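Local coordinates for protein putative tRNA synthase (Salmonella typhimurium, PDB 3DQQ) that probably phosphorylates 3-oxo-tetronate at its 4-position with ATP, as a four-carbon acid sugar kinase, at residues A117-N121 against G122-Y126; L207-Q210 against G211-R215. All coordinates share one frame; numbering follows the deposited sequence.

Contact 1 of 2, residues A117-N121 against G122-Y126; sequences ALPVN and GRTVY
Gly122 N donates to Pro119 O at 2.8 Å, closing the short 3-10 turn at Pro119 and Val120 just before the strand that follows. Its phi of 75° is one that glycine adopts easily. Arg123 then holds the turn through both backbone and side chain. Its backbone N reaches Leu118 O across 3.3 Å in a straight bond (169°), while Asn121 N approaches the same oxygen from the opposite face of its carbonyl plane. The return bond, Leu118 N to Arg123 O, is short enough at 3.0 Å but strongly bent, and therefore weak. The Arg123 side chain, bent at chi2 and chi3, turns back from the strand toward the preceding turn, where NH2 meets Asn121 O at 2.8 Å. That oxygen lies at the edge of the guanidinium, in its plane, and also takes a weaker bond from NE.

Leu118 and Arg123 thus form a single antiparallel bridge, closing a tight connection between strand 112-115 and strand 123-126, an outer strand of a small antiparallel sheet in the sugar-binding domain. On Thr124, CG2 stands beside the backbone N and lies obliquely over the Pro119 ring, 4.0 Å from Pro119 CB. Thr124 also touches Phe131 of the neighbouring strand 129-132. At Val125, CG2 touches Ala117 CB at 4.3 Å, a light apolar contact beside Asp200 and Ala201.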
loop_
_atom_site.group_PDB
_atom_site.type_symbol
_atom_site.label_atom_id
_atom_site.label_comp_id
_atom_site.label_asym_id
_atom_site.label_seq_id
_atom_site.Cartn_x
_atom_site.Cartn_y
_atom_site.Cartn_z
ATOM N N ALA A 117 2.936 -11.628 25.398
ATOM C CA ALA A 117 3.753 -12.523 24.593
ATOM C C ALA A 117 2.948 -13.520 23.795
ATOM O O ALA A 117 1.959 -14.034 24.262
ATOM C CB ALA A 117 4.732 -13.281 25.470
ATOM N N LEU A 118 3.419 -13.788 22.585
ATOM C CA LEU A 118 3.060 -14.969 21.817
ATOM C C LEU A 118 4.330 -15.486 21.054
ATOM O O LEU A 118 4.552 -15.187 19.859
ATOM C CB LEU A 118 1.942 -14.561 20.881
ATOM C CG LEU A 118 1.341 -15.660 20.021
ATOM C CD1 LEU A 118 0.725 -16.784 20.866
ATOM C CD2 LEU A 118 0.345 -14.942 19.072
ATOM N N PRO A 119 5.221 -16.184 21.762
ATOM C CA PRO A 119 6.502 -16.628 21.190
ATOM C C PRO A 119 6.449 -17.295 19.806
ATOM O O PRO A 119 7.285 -17.037 18.948
ATOM C CB PRO A 119 7.016 -17.607 22.219
ATOM C CG PRO A 119 6.507 -17.073 23.497
ATOM C CD PRO A 119 5.113 -16.534 23.176
ATOM N N VAL A 120 5.452 -18.118 19.570
ATOM C CA VAL A 120 5.322 -18.758 18.287
ATOM C C VAL A 120 5.227 -17.708 17.169
ATOM O O VAL A 120 5.592 -17.990 16.065
ATOM C CB VAL A 120 4.084 -19.726 18.262
ATOM C CG1 VAL A 120 2.994 -19.177 17.317
ATOM C CG2 VAL A 120 4.510 -21.136 17.894
ATOM N N ASN A 121 4.710 -16.521 17.425
ATOM C CA ASN A 121 4.739 -15.464 16.395
ATOM C C ASN A 121 5.815 -14.431 16.652
ATOM O O ASN A 121 5.737 -13.334 16.144
ATOM C CB ASN A 121 3.417 -14.701 16.304
ATOM C CG ASN A 121 2.303 -15.529 15.729
ATOM O OD1 ASN A 121 2.415 -16.757 15.625
ATOM N ND2 ASN A 121 1.202 -14.865 15.360
ATOM N N GLY A 122 6.805 -14.768 17.458
ATOM C CA GLY A 122 7.918 -13.862 17.677
ATOM C C GLY A 122 7.657 -12.677 18.569
ATOM O O GLY A 122 8.283 -11.663 18.437
ATOM N N ARG A 123 6.740 -12.790 19.499
ATOM C CA ARG A 123 6.629 -11.790 20.517
ATOM C C ARG A 123 7.025 -12.367 21.828
ATOM O O ARG A 123 6.400 -13.321 22.310
ATOM C CB ARG A 123 5.235 -11.301 20.572
ATOM C CG ARG A 123 5.130 -10.070 19.780
ATOM C CD ARG A 123 3.977 -10.108 18.908
ATOM N NE ARG A 123 4.301 -10.817 17.705
ATOM C CZ ARG A 123 3.775 -10.514 16.534
ATOM N NH1 ARG A 123 2.901 -9.505 16.426
ATOM N NH2 ARG A 123 4.119 -11.211 15.463
ATOM N N THR A 124 8.077 -11.808 22.414
ATOM C CA THR A 124 8.528 -12.326 23.679
ATOM C C THR A 124 8.683 -11.162 24.618
ATOM O O THR A 124 8.782 -10.038 24.189
ATOM C CB THR A 124 9.810 -13.200 23.497
ATOM O OG1 THR A 124 10.798 -12.466 22.791
ATOM C CG2 THR A 124 9.500 -14.503 22.688
ATOM N N VAL A 125 8.688 -11.429 25.902
ATOM C CA VAL A 125 8.860 -10.398 26.873
ATOM C C VAL A 125 9.934 -10.853 27.861
ATOM O O VAL A 125 9.837 -11.947 28.427
ATOM C CB VAL A 125 7.516 -10.119 27.628
ATOM C CG1 VAL A 125 7.762 -9.196 28.822
ATOM C CG2 VAL A 125 6.493 -9.570 26.655
ATOM N N TYR A 126 10.938 -10.000 28.095
ATOM C CA TYR A 126 12.018 -10.304 29.060
ATOM C C TYR A 126 12.288 -9.086 29.922
ATOM O O TYR A 126 12.440 -7.993 29.403
ATOM C CB TYR A 126 13.280 -10.764 28.333
ATOM C CG TYR A 126 14.404 -11.097 29.267
ATOM C CD1 TYR A 126 15.564 -10.324 29.322
ATOM C CD2 TYR A 126 14.317 -12.163 30.101
ATOM C CE1 TYR A 126 16.575 -10.616 30.182
ATOM C CE2 TYR A 126 15.340 -12.465 30.975
ATOM C CZ TYR A 126 16.451 -11.684 31.007
ATOM O OH TYR A 126 17.422 -12.014 31.898
#

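Contact 2 of 2, residues L207-Q210 against G211-R215; sequences LEIQ and GEVLR
Leu207 O accepts from Gly211 N at 2.9 Å and a nearly straight 168°, the first of four successive i to i+4 bonds that the carbonyls of 207-210 receive from the amides of 211-214. This is the C-terminal half of alpha-helix 204-214, which belongs to the sugar-binding domain and in the chain follows strand 196-199 and precedes strand 219-222. The next two bonds, Glu212 N to Glu208 O and Val213 N to Ile209 O, are both more bent, at 147°.

Among the side chains, Ile209 and Val213 stand one turn apart and meet through their CG2 methyls at 4.3 Å; Val213 continues this apolar strip against Thr182 and Leu186 of helix 179-191. With CG1 anti to its backbone N (chi1 172°), Val213 turns CG2 back toward Ile209 O on the preceding turn. The CB of Glu212 sits near the carbonyl oxygens of Glu208 and Ile209, while the carboxylate of Glu208 makes a salt bridge to Arg232 on helix 224-235.

On the buried flank, Gln210 extends beyond CG and carries OE1 to Ser115 OG, a hydrogen bond that joins the helix to the end of strand 112-115; its NE2 adds a weak bond to Asp200 O. Leu214, one turn on, rests with Gln210 against Leu199 and Leu226. Its CD1 is 4.3 Å from Gln210 CB, and its backbone N closes on Gln210 O at 2.8 Å.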
loop_
_atom_site.group_PDB
_atom_site.type_symbol
_atom_site.label_atom_id
_atom_site.label_comp_id
_atom_site.label_asym_id
_atom_site.label_seq_id
_atom_site.Cartn_x
_atom_site.Cartn_y
_atom_site.Cartn_z
ATOM N N LEU A 207 4.243 -19.585 29.229
ATOM C CA LEU A 207 2.816 -19.362 29.155
ATOM C C LEU A 207 2.020 -20.433 29.868
ATOM O O LEU A 207 1.011 -20.121 30.523
ATOM C CB LEU A 207 2.368 -19.243 27.721
ATOM C CG LEU A 207 2.920 -17.968 27.051
ATOM C CD1 LEU A 207 2.576 -17.967 25.570
ATOM C CD2 LEU A 207 2.399 -16.736 27.762
ATOM N N GLU A 208 2.465 -21.679 29.799
ATOM C CA GLU A 208 1.793 -22.748 30.507
ATOM C C GLU A 208 1.888 -22.527 32.002
ATOM O O GLU A 208 0.928 -22.755 32.726
ATOM C CB GLU A 208 2.373 -24.093 30.150
ATOM C CG GLU A 208 2.119 -24.545 28.703
ATOM C CD GLU A 208 2.744 -25.936 28.379
ATOM O OE1 GLU A 208 2.144 -26.705 27.589
ATOM O OE2 GLU A 208 3.833 -26.276 28.931
ATOM N N ILE A 209 3.039 -22.063 32.473
ATOM C CA ILE A 209 3.203 -21.780 33.900
ATOM C C ILE A 209 2.276 -20.631 34.321
ATOM O O ILE A 209 1.681 -20.654 35.389
ATOM C CB ILE A 209 4.670 -21.450 34.224
ATOM C CG1 ILE A 209 5.531 -22.693 33.987
ATOM C CG2 ILE A 209 4.827 -20.974 35.664
ATOM C CD1 ILE A 209 7.034 -22.422 33.737
ATOM N N GLN A 210 2.147 -19.618 33.473
ATOM C CA GLN A 210 1.314 -18.478 33.829
ATOM C C GLN A 210 -0.121 -18.959 33.950
ATOM O O GLN A 210 -0.805 -18.634 34.920
ATOM C CB GLN A 210 1.395 -17.380 32.785
ATOM C CG GLN A 210 2.692 -16.600 32.674
ATOM C CD GLN A 210 2.646 -15.651 31.458
ATOM O OE1 GLN A 210 1.556 -15.286 31.025
ATOM N NE2 GLN A 210 3.808 -15.243 30.922
ATOM N N GLY A 211 -0.542 -19.753 32.954
ATOM C CA GLY A 211 -1.859 -20.356 32.915
ATOM C C GLY A 211 -2.121 -21.097 34.183
ATOM O O GLY A 211 -3.179 -20.997 34.765
ATOM N N GLU A 212 -1.138 -21.823 34.646
ATOM C CA GLU A 212 -1.314 -22.593 35.844
ATOM C C GLU A 212 -1.425 -21.722 37.090
ATOM O O GLU A 212 -2.126 -22.057 38.021
ATOM C CB GLU A 212 -0.141 -23.548 36.001
ATOM C CG GLU A 212 -0.336 -24.576 37.132
ATOM C CD GLU A 212 0.597 -25.782 36.988
ATOM O OE1 GLU A 212 1.241 -25.886 35.889
ATOM O OE2 GLU A 212 0.690 -26.622 37.957
ATOM N N VAL A 213 -0.692 -20.617 37.109
ATOM C CA VAL A 213 -0.708 -19.722 38.258
ATOM C C VAL A 213 -2.050 -18.972 38.288
ATOM O O VAL A 213 -2.631 -18.822 39.344
ATOM C CB VAL A 213 0.483 -18.741 38.199
ATOM C CG1 VAL A 213 0.373 -17.706 39.268
ATOM C CG2 VAL A 213 1.794 -19.514 38.285
ATOM N N LEU A 214 -2.541 -18.558 37.114
ATOM C CA LEU A 214 -3.675 -17.657 36.998
ATOM C C LEU A 214 -4.995 -18.321 36.665
ATOM O O LEU A 214 -5.944 -17.655 36.368
ATOM C CB LEU A 214 -3.362 -16.622 35.949
ATOM C CG LEU A 214 -2.127 -15.738 36.244
ATOM C CD1 LEU A 214 -1.641 -15.147 34.927
ATOM C CD2 LEU A 214 -2.413 -14.659 37.309
ATOM N N ARG A 215 -5.081 -19.641 36.751
ATOM C CA ARG A 215 -6.356 -20.331 36.559
ATOM C C ARG A 215 -7.565 -19.624 37.161
ATOM O O ARG A 215 -8.635 -19.644 36.595
ATOM C CB ARG A 215 -6.315 -21.715 37.191
ATOM C CG ARG A 215 -7.331 -22.654 36.557
ATOM C CD ARG A 215 -7.536 -23.948 37.337
ATOM N NE ARG A 215 -7.892 -23.696 38.724
ATOM C CZ ARG A 215 -7.613 -24.536 39.715
ATOM N NH1 ARG A 215 -7.024 -25.708 39.458
ATOM N NH2 ARG A 215 -7.962 -24.222 40.962
#

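Reading from the N terminus, the chain leaves strand 112-115 and at once makes contact 1, where the tight turn at 117-121 delivers it into strand 123-126 and the small antiparallel sheet. Contact 2 comes later, in series with the first: it closes no loop beyond the helical turns of 204-214, and the two neither nest nor cross. They nevertheless meet in space, although their centres are about 16 Å apart. Leu207 CD1 packs 3.8 Å from Pro119 CD, so the first turn of contact 2 abuts the turn of contact 1. Ala201, ahead of the helix, touches Ala117, Leu207 and Gln210, tying both contacts to the loop after strand 196-199.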